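Local structure of phytase (Debaryomyces castellii, 2GFI) at residues 308-313 with 341-346; 386-391 with 413-418; 327-332 with 441-446. The protein is a histidine acid phosphatase that removes phosphate from inositol hexakisphosphate (phytate), with the activity of a 3-phytase. All coordinates share one frame; numbering follows the deposited sequence.

Contact 1: 308-313 with 341-346; sequences TLLNAS and SAIGIL. With NAG (2-acetamido-2-deoxy-beta-D-glucopyranose), chain C.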
# COMPACT_ATOMS: atom_id res chain seq x y z
N THR A 308 -12.38 -38.58 8.40
CA THR A 308 -11.38 -39.52 7.92
C THR A 308 -10.03 -38.85 7.88
O THR A 308 -9.06 -39.40 8.45
CB THR A 308 -11.76 -40.18 6.56
OG1 THR A 308 -11.93 -39.17 5.56
CG2 THR A 308 -13.11 -40.84 6.63
N LEU A 309 -9.96 -37.67 7.25
CA LEU A 309 -8.71 -36.89 7.23
C LEU A 309 -8.39 -36.30 8.58
O LEU A 309 -7.24 -36.13 8.88
CB LEU A 309 -8.70 -35.79 6.14
CG LEU A 309 -8.64 -36.28 4.69
CD1 LEU A 309 -8.73 -35.11 3.71
CD2 LEU A 309 -7.41 -37.17 4.41
N LEU A 310 -9.39 -35.97 9.39
CA LEU A 310 -9.11 -35.44 10.73
C LEU A 310 -8.42 -36.49 11.60
O LEU A 310 -7.42 -36.17 12.26
CB LEU A 310 -10.37 -34.91 11.40
CG LEU A 310 -10.18 -34.17 12.72
CD1 LEU A 310 -9.36 -32.94 12.47
CD2 LEU A 310 -11.52 -33.84 13.36
N ASN A 311 -8.93 -37.73 11.56
CA ASN A 311 -8.31 -38.90 12.25
C ASN A 311 -6.89 -39.19 11.79
O ASN A 311 -5.99 -39.36 12.61
CB ASN A 311 -9.14 -40.16 12.01
CG ASN A 311 -10.35 -40.26 12.93
OD1 ASN A 311 -10.46 -39.50 13.89
ND2 ASN A 311 -11.23 -41.24 12.64
N ALA A 312 -6.70 -39.23 10.48
CA ALA A 312 -5.42 -39.52 9.85
C ALA A 312 -4.38 -38.49 10.25
O ALA A 312 -3.26 -38.85 10.70
CB ALA A 312 -5.57 -39.56 8.33
N SER A 313 -4.76 -37.22 10.12
CA SER A 313 -3.94 -36.10 10.58
C SER A 313 -3.56 -36.22 12.06
O SER A 313 -2.42 -35.91 12.44
CB SER A 313 -4.68 -34.77 10.33
OG SER A 313 -4.31 -33.78 11.27
N SER A 341 -15.48 -29.34 7.96
CA SER A 341 -16.71 -29.73 8.66
C SER A 341 -16.35 -30.56 9.91
O SER A 341 -16.96 -30.39 10.97
CB SER A 341 -17.60 -30.55 7.74
OG SER A 341 -18.90 -30.58 8.25
N ALA A 342 -15.35 -31.42 9.79
CA ALA A 342 -14.92 -32.16 10.95
C ALA A 342 -13.92 -31.38 11.81
O ALA A 342 -14.00 -31.49 13.03
CB ALA A 342 -14.39 -33.53 10.57
N ILE A 343 -12.98 -30.64 11.22
CA ILE A 343 -12.06 -29.79 12.01
C ILE A 343 -12.82 -28.87 12.93
O ILE A 343 -12.49 -28.73 14.11
CB ILE A 343 -11.09 -28.94 11.13
CG1 ILE A 343 -10.17 -29.84 10.29
CG2 ILE A 343 -10.24 -28.03 12.03
CD1 ILE A 343 -9.55 -29.15 9.06
N GLY A 344 -13.86 -28.23 12.41
CA GLY A 344 -14.74 -27.47 13.27
C GLY A 344 -14.23 -26.15 13.79
O GLY A 344 -14.76 -25.63 14.75
N ILE A 345 -13.24 -25.56 13.16
CA ILE A 345 -12.76 -24.25 13.60
C ILE A 345 -13.35 -23.06 12.82
O ILE A 345 -13.29 -21.91 13.26
CB ILE A 345 -11.22 -24.22 13.58
CG1 ILE A 345 -10.71 -24.53 12.17
CG2 ILE A 345 -10.70 -25.22 14.59
CD1 ILE A 345 -9.22 -24.29 12.00
N LEU A 346 -13.89 -23.33 11.64
CA LEU A 346 -14.48 -22.26 10.85
C LEU A 346 -15.96 -22.55 10.55
O LEU A 346 -16.53 -22.04 9.57
CB LEU A 346 -13.65 -21.99 9.60
CG LEU A 346 -12.32 -21.28 9.90
CD1 LEU A 346 -11.43 -21.32 8.68
CD2 LEU A 346 -12.56 -19.83 10.35
C1 NAG C . -12.13 -41.65 13.71
C2 NAG C . -13.20 -42.53 13.01
C3 NAG C . -14.10 -43.28 14.03
C4 NAG C . -13.25 -44.03 15.08
C5 NAG C . -12.31 -42.97 15.69
C6 NAG C . -11.39 -43.50 16.76
C7 NAG C . -13.87 -41.82 10.73
C8 NAG C . -15.06 -41.32 9.95
N2 NAG C . -14.00 -41.76 12.07
O3 NAG C . -14.94 -44.15 13.32
O4 NAG C . -14.00 -44.77 16.05
O5 NAG C . -11.47 -42.41 14.68
O6 NAG C . -10.53 -42.44 17.08
O7 NAG C . -12.88 -42.25 10.12
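Leu310 of helix 302-318 packs against Ala342 and Ile343, at the C-terminal end of helix 333-343. This is a helix-to-helix contact in the histidine phosphatase fold. The two helices follow each other in the chain with strand 326-331 between them. The backbones come closest at Leu310 and Ile343, with CA atoms 6.5 Å apart.

The Leu310 side chain leaves its helix toward the other segment. From CB, chi1 of -172° sets CG trans to the backbone N, and the two methyls then part. Leu310 CD1 lies against the side chain of Ile343, 3.9 Å from Ile343 CG1. Leu310 CD2 reaches the last turn of the other helix. Leu310 CD2 sits 4.0 Å from Ala342 CB. Leu310 CD2 is 3.4 Å from Ala342 O. That carbonyl accepts a hydrogen bond from Arg422 NE of helix 412-423, so this oxygen has a polar partner as well as the methyl. No hydrogen bond joins the two segments. Gly344, with positive phi, ends the helical run just after Ile343.

One residue after Leu310, the helix carries a glycan. Asn311 ND2 is bonded covalently to NAG C1 at 1.5 Å, and Thr308 CG2 lies 3.8 Å from NAG O7.

Contact 2: 386-391 with 413-418; sequences SYVRYV and NDYNDY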
# COMPACT_ATOMS: atom_id res chain seq x y z
N SER A 386 3.88 -30.52 23.61
CA SER A 386 3.71 -30.28 22.18
C SER A 386 2.37 -29.63 21.93
O SER A 386 1.35 -29.99 22.55
CB SER A 386 3.77 -31.56 21.37
OG SER A 386 5.10 -31.97 21.27
N TYR A 387 2.41 -28.69 20.99
CA TYR A 387 1.25 -27.88 20.65
C TYR A 387 0.93 -28.01 19.18
O TYR A 387 1.82 -28.20 18.34
CB TYR A 387 1.49 -26.43 21.03
CG TYR A 387 1.65 -26.30 22.52
CD1 TYR A 387 0.54 -26.10 23.34
CD2 TYR A 387 2.91 -26.41 23.11
CE1 TYR A 387 0.69 -26.01 24.71
CE2 TYR A 387 3.07 -26.31 24.46
CZ TYR A 387 1.97 -26.12 25.26
OH TYR A 387 2.13 -26.03 26.61
N VAL A 388 -0.35 -27.91 18.89
CA VAL A 388 -0.87 -28.02 17.54
C VAL A 388 -1.68 -26.74 17.26
O VAL A 388 -2.36 -26.23 18.13
CB VAL A 388 -1.73 -29.32 17.44
CG1 VAL A 388 -2.54 -29.34 16.22
CG2 VAL A 388 -0.80 -30.55 17.45
N ARG A 389 -1.58 -26.20 16.06
CA ARG A 389 -2.52 -25.15 15.68
C ARG A 389 -2.74 -25.17 14.18
O ARG A 389 -1.94 -25.72 13.42
CB ARG A 389 -2.05 -23.77 16.16
CG ARG A 389 -0.89 -23.22 15.39
CD ARG A 389 -0.55 -21.81 15.77
NE ARG A 389 0.63 -21.37 15.06
CZ ARG A 389 1.23 -20.21 15.30
NH1 ARG A 389 0.75 -19.40 16.25
NH2 ARG A 389 2.32 -19.88 14.60
N TYR A 390 -3.83 -24.53 13.77
CA TYR A 390 -4.21 -24.41 12.37
C TYR A 390 -3.87 -23.05 11.79
O TYR A 390 -4.13 -22.03 12.41
CB TYR A 390 -5.70 -24.60 12.27
CG TYR A 390 -6.12 -26.03 12.32
CD1 TYR A 390 -6.26 -26.78 11.14
CD2 TYR A 390 -6.37 -26.67 13.55
CE1 TYR A 390 -6.65 -28.09 11.19
CE2 TYR A 390 -6.76 -28.01 13.60
CZ TYR A 390 -6.88 -28.70 12.42
OH TYR A 390 -7.27 -30.02 12.45
N VAL A 391 -3.32 -23.05 10.57
CA VAL A 391 -3.11 -21.84 9.80
C VAL A 391 -3.88 -22.07 8.50
O VAL A 391 -3.48 -22.89 7.65
CB VAL A 391 -1.59 -21.57 9.56
CG1 VAL A 391 -1.35 -20.14 9.14
CG2 VAL A 391 -0.75 -21.87 10.82
N ASN A 413 -2.28 -33.20 23.80
CA ASN A 413 -3.15 -33.97 24.67
C ASN A 413 -4.58 -33.51 24.61
O ASN A 413 -5.48 -34.31 24.43
CB ASN A 413 -2.60 -33.97 26.12
CG ASN A 413 -1.27 -34.67 26.22
OD1 ASN A 413 -1.05 -35.71 25.59
ND2 ASN A 413 -0.34 -34.08 26.97
N ASP A 414 -4.77 -32.20 24.74
CA ASP A 414 -6.06 -31.55 24.56
C ASP A 414 -6.57 -31.67 23.13
O ASP A 414 -7.76 -31.85 22.91
CB ASP A 414 -5.94 -30.08 24.92
CG ASP A 414 -5.72 -29.87 26.40
OD1 ASP A 414 -6.24 -30.68 27.20
OD2 ASP A 414 -5.03 -28.92 26.84
N TYR A 415 -5.67 -31.59 22.15
CA TYR A 415 -6.06 -31.71 20.75
C TYR A 415 -6.65 -33.09 20.47
O TYR A 415 -7.58 -33.22 19.68
CB TYR A 415 -4.91 -31.40 19.79
CG TYR A 415 -5.42 -31.45 18.35
CD1 TYR A 415 -6.42 -30.56 17.91
CD2 TYR A 415 -4.93 -32.41 17.44
CE1 TYR A 415 -6.92 -30.62 16.63
CE2 TYR A 415 -5.41 -32.46 16.14
CZ TYR A 415 -6.40 -31.56 15.74
OH TYR A 415 -6.90 -31.61 14.47
N ASN A 416 -6.10 -34.11 21.14
CA ASN A 416 -6.66 -35.46 21.10
C ASN A 416 -8.11 -35.54 21.55
O ASN A 416 -8.92 -36.19 20.91
CB ASN A 416 -5.76 -36.44 21.85
CG ASN A 416 -4.70 -37.04 20.96
OD1 ASN A 416 -4.96 -37.99 20.22
ND2 ASN A 416 -3.51 -36.48 21.00
N ASP A 417 -8.42 -34.84 22.64
CA ASP A 417 -9.77 -34.79 23.18
C ASP A 417 -10.74 -34.08 22.22
O ASP A 417 -11.89 -34.52 22.03
CB ASP A 417 -9.79 -34.05 24.53
CG ASP A 417 -9.04 -34.79 25.64
OD1 ASP A 417 -8.73 -36.00 25.49
OD2 ASP A 417 -8.71 -34.23 26.71
N TYR A 418 -10.26 -32.96 21.66
CA TYR A 418 -10.98 -32.19 20.65
C TYR A 418 -11.30 -33.06 19.43
O TYR A 418 -12.47 -33.18 19.02
CB TYR A 418 -10.18 -30.93 20.24
CG TYR A 418 -10.90 -30.11 19.19
CD1 TYR A 418 -11.99 -29.33 19.55
CD2 TYR A 418 -10.55 -30.19 17.84
CE1 TYR A 418 -12.69 -28.61 18.61
CE2 TYR A 418 -11.23 -29.46 16.89
CZ TYR A 418 -12.30 -28.67 17.30
OH TYR A 418 -13.03 -27.94 16.42
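Strand residues 386-391 run beside helix residues 413-418, with the CA atoms of Val388 and Tyr415 nearest at 7.1 Å. Tyr415 carries the helix side of the contact. Its CG is trans to the backbone N (chi1 -176°), and its ring extends from the helix toward the strand.

Val388 meets this ring over one face. Val388 CG1 stands 4.1 Å from the centroid of the Tyr415 ring, 11° off the ring normal, which makes a well-centred CH-pi contact. The side chains of Val388 and Tyr415 cross at about a right angle.

Tyr390 meets Tyr415 at the phenol end. Tyr390 OH and Tyr415 OH form a hydrogen bond of 2.6 Å, and either hydroxyl could be the donor. Each oxygen lies at the edge of the other ring, near its plane. The rings also touch at their rims, with Tyr390 CE2 4.0 Å from Tyr415 CE1. The hydroxyl pair gives two buried polar atoms a partner in an otherwise largely apolar setting, and it ties the two phenol ends together.

This is helix-on-sheet packing in the histidine phosphatase fold, away from the predicted catalytic residues. Strand 385-392 pairs antiparallel with strands 374-382, 395-397 and 410-411 of the mixed sheet. Ile377 of strand 374-382 touches Val388 and Tyr390. Helix 302-318 adds Leu310 to both tyrosines and Leu317 to Tyr415, so the contact lies where sheet, helix 412-423 and helix 302-318 meet.

Contact 3: 327-332 with 441-446; sequences WLSFTH and TFYWDY
Trp327 and Tyr443 set their rings steeply against each other, with planes at 77° and the centroid of the Trp327 six-membered ring 5.8 Å from that of Tyr443. The approach is oblique. Trp327 CE3 packs 3.8 Å from Tyr443 CD1. Trp327 CZ3 also lies 3.8 Å from Tyr443 O, so the indole touches both the side chain and the backbone of the short helical turn. Phe442 CE1 stands 3.2 Å above the plane of the Tyr443 ring, over its centre.

Tyr443 then continues past the indole to Ser329, two residues after Trp327 on the strand. Ser329 OG sits at the edge of the Tyr443 ring, in its plane. Ser329 OG and Tyr443 OH form a hydrogen bond of 2.7 Å; either could be the donor. In Ser329, chi1 of -60° places OG trans to the carbonyl carbon, on the side that meets the phenol. Trp327 and Ser329 both point toward segment 441-446, as expected for residues two apart on a strand.

The C-terminal turn covers a central strand of the histidine phosphatase sheet. The side chain of Ser329 is about 12 Å from that of His70, the predicted nucleophile. Strand 326-331 lies between strands 59-69 and 158-163 and runs parallel to both. Phe67 of strand 59-69 touches Ser329 and Tyr443, Phe161 of strand 158-163 meets the Tyr443 ring edge-to-face, and Leu316 of helix 302-318 packs on Trp327 and Tyr443.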
# COMPACT_ATOMS: atom_id res chain seq x y z
N TRP A 327 3.98 -33.17 5.83
CA TRP A 327 2.88 -33.81 5.15
C TRP A 327 2.28 -32.81 4.17
O TRP A 327 1.88 -31.72 4.57
CB TRP A 327 1.87 -34.31 6.18
CG TRP A 327 2.59 -35.23 7.11
CD1 TRP A 327 3.01 -34.96 8.38
CD2 TRP A 327 3.09 -36.54 6.79
NE1 TRP A 327 3.72 -36.03 8.88
CE2 TRP A 327 3.77 -37.01 7.93
CE3 TRP A 327 3.00 -37.37 5.67
CZ2 TRP A 327 4.38 -38.30 7.98
CZ3 TRP A 327 3.60 -38.64 5.71
CH2 TRP A 327 4.27 -39.09 6.86
N LEU A 328 2.27 -33.19 2.89
CA LEU A 328 1.82 -32.37 1.79
C LEU A 328 0.73 -33.10 1.02
O LEU A 328 1.00 -34.07 0.30
CB LEU A 328 2.99 -32.04 0.86
CG LEU A 328 4.26 -31.49 1.51
CD1 LEU A 328 5.38 -31.40 0.49
CD2 LEU A 328 4.00 -30.11 2.16
N SER A 329 -0.50 -32.61 1.18
CA SER A 329 -1.69 -33.22 0.59
C SER A 329 -2.42 -32.18 -0.23
O SER A 329 -2.65 -31.06 0.24
CB SER A 329 -2.66 -33.74 1.67
OG SER A 329 -2.02 -34.70 2.47
N PHE A 330 -2.84 -32.60 -1.41
CA PHE A 330 -3.42 -31.74 -2.43
C PHE A 330 -4.71 -32.38 -2.88
O PHE A 330 -4.72 -33.55 -3.23
CB PHE A 330 -2.45 -31.61 -3.59
CG PHE A 330 -1.22 -30.90 -3.21
CD1 PHE A 330 -1.14 -29.52 -3.35
CD2 PHE A 330 -0.14 -31.59 -2.66
CE1 PHE A 330 -0.01 -28.85 -2.97
CE2 PHE A 330 0.99 -30.93 -2.27
CZ PHE A 330 1.06 -29.55 -2.43
N THR A 331 -5.79 -31.60 -2.89
CA THR A 331 -7.09 -32.12 -3.20
C THR A 331 -8.00 -30.95 -3.60
O THR A 331 -7.49 -29.91 -3.99
CB THR A 331 -7.62 -32.96 -2.02
OG1 THR A 331 -8.86 -33.59 -2.38
CG2 THR A 331 -7.94 -32.09 -0.80
N HIS A 332 -9.32 -31.10 -3.57
CA HIS A 332 -10.22 -30.07 -4.06
C HIS A 332 -10.77 -29.22 -2.91
O HIS A 332 -10.62 -29.57 -1.75
CB HIS A 332 -11.42 -30.71 -4.79
CG HIS A 332 -11.05 -31.44 -6.04
ND1 HIS A 332 -10.65 -32.76 -6.04
CD2 HIS A 332 -11.04 -31.04 -7.34
CE1 HIS A 332 -10.41 -33.14 -7.29
NE2 HIS A 332 -10.62 -32.11 -8.09
N THR A 441 -4.77 -44.97 5.12
CA THR A 441 -3.50 -45.62 5.34
C THR A 441 -2.43 -45.07 4.42
O THR A 441 -1.25 -45.37 4.61
CB THR A 441 -3.60 -47.19 5.16
OG1 THR A 441 -3.99 -47.52 3.81
CG2 THR A 441 -4.73 -47.79 6.06
N PHE A 442 -2.82 -44.28 3.40
CA PHE A 442 -1.85 -43.88 2.37
C PHE A 442 -0.64 -43.10 2.92
O PHE A 442 0.42 -43.16 2.34
CB PHE A 442 -2.51 -43.19 1.14
CG PHE A 442 -3.19 -41.87 1.46
CD1 PHE A 442 -2.44 -40.71 1.67
CD2 PHE A 442 -4.58 -41.80 1.58
CE1 PHE A 442 -3.07 -39.51 1.98
CE2 PHE A 442 -5.23 -40.60 1.91
CZ PHE A 442 -4.45 -39.44 2.11
N TYR A 443 -0.79 -42.38 4.04
CA TYR A 443 0.38 -41.68 4.63
C TYR A 443 1.44 -42.65 5.18
O TYR A 443 2.62 -42.29 5.32
CB TYR A 443 0.01 -40.64 5.72
CG TYR A 443 -0.89 -39.49 5.28
CD1 TYR A 443 -0.43 -38.53 4.39
CD2 TYR A 443 -2.19 -39.38 5.77
CE1 TYR A 443 -1.25 -37.48 3.98
CE2 TYR A 443 -3.03 -38.34 5.36
CZ TYR A 443 -2.54 -37.40 4.47
OH TYR A 443 -3.35 -36.38 4.04
N TRP A 444 1.02 -43.89 5.49
CA TRP A 444 1.92 -44.89 6.06
C TRP A 444 2.31 -46.04 5.11
O TRP A 444 3.43 -46.54 5.15
CB TRP A 444 1.33 -45.42 7.36
CG TRP A 444 1.07 -44.30 8.31
CD1 TRP A 444 1.97 -43.70 9.14
CD2 TRP A 444 -0.17 -43.62 8.49
NE1 TRP A 444 1.36 -42.68 9.84
CE2 TRP A 444 0.04 -42.60 9.46
CE3 TRP A 444 -1.45 -43.75 7.93
CZ2 TRP A 444 -0.97 -41.73 9.87
CZ3 TRP A 444 -2.44 -42.89 8.34
CH2 TRP A 444 -2.20 -41.89 9.31
N ASP A 445 1.40 -46.44 4.24
CA ASP A 445 1.67 -47.60 3.41
C ASP A 445 2.03 -47.24 1.99
O ASP A 445 1.99 -48.10 1.11
CB ASP A 445 0.47 -48.54 3.43
CG ASP A 445 -0.77 -47.95 2.76
OD1 ASP A 445 -0.69 -46.91 2.05
OD2 ASP A 445 -1.89 -48.48 2.90
N TYR A 446 2.34 -45.96 1.75
CA TYR A 446 2.63 -45.47 0.39
C TYR A 446 3.96 -46.00 -0.18
O TYR A 446 4.20 -45.95 -1.40
CB TYR A 446 2.58 -43.94 0.32
CG TYR A 446 3.76 -43.25 0.98
CD1 TYR A 446 4.95 -43.00 0.29
CD2 TYR A 446 3.68 -42.85 2.31
CE1 TYR A 446 6.02 -42.37 0.92
CE2 TYR A 446 4.73 -42.22 2.94
CZ TYR A 446 5.89 -41.99 2.26
OH TYR A 446 6.93 -41.39 2.96

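In the fold
Helix 302-318 links all three contacts. It supplies one side of contact 1 and touches contacts 2 and 3. Contacts 1 and 2 have centres about 12 Å apart and meet directly: Tyr418 OH probably hydrogen-bonds to Ile343 O, and Leu310 packs on Tyr415. Contacts 1 and 3 have centres about 14 Å apart and touch through Ala312 with Tyr443 and Trp444. Contacts 2 and 3, with centres about 20 Å apart, do not touch but reach the same mixed sheet. Along the chain, contact 1 closes before contact 2 opens, contacts 1 and 3 alternate, and contact 2 is nested inside contact 3. Contact 3 ties the C-terminal region to a central strand of the phosphatase sheet.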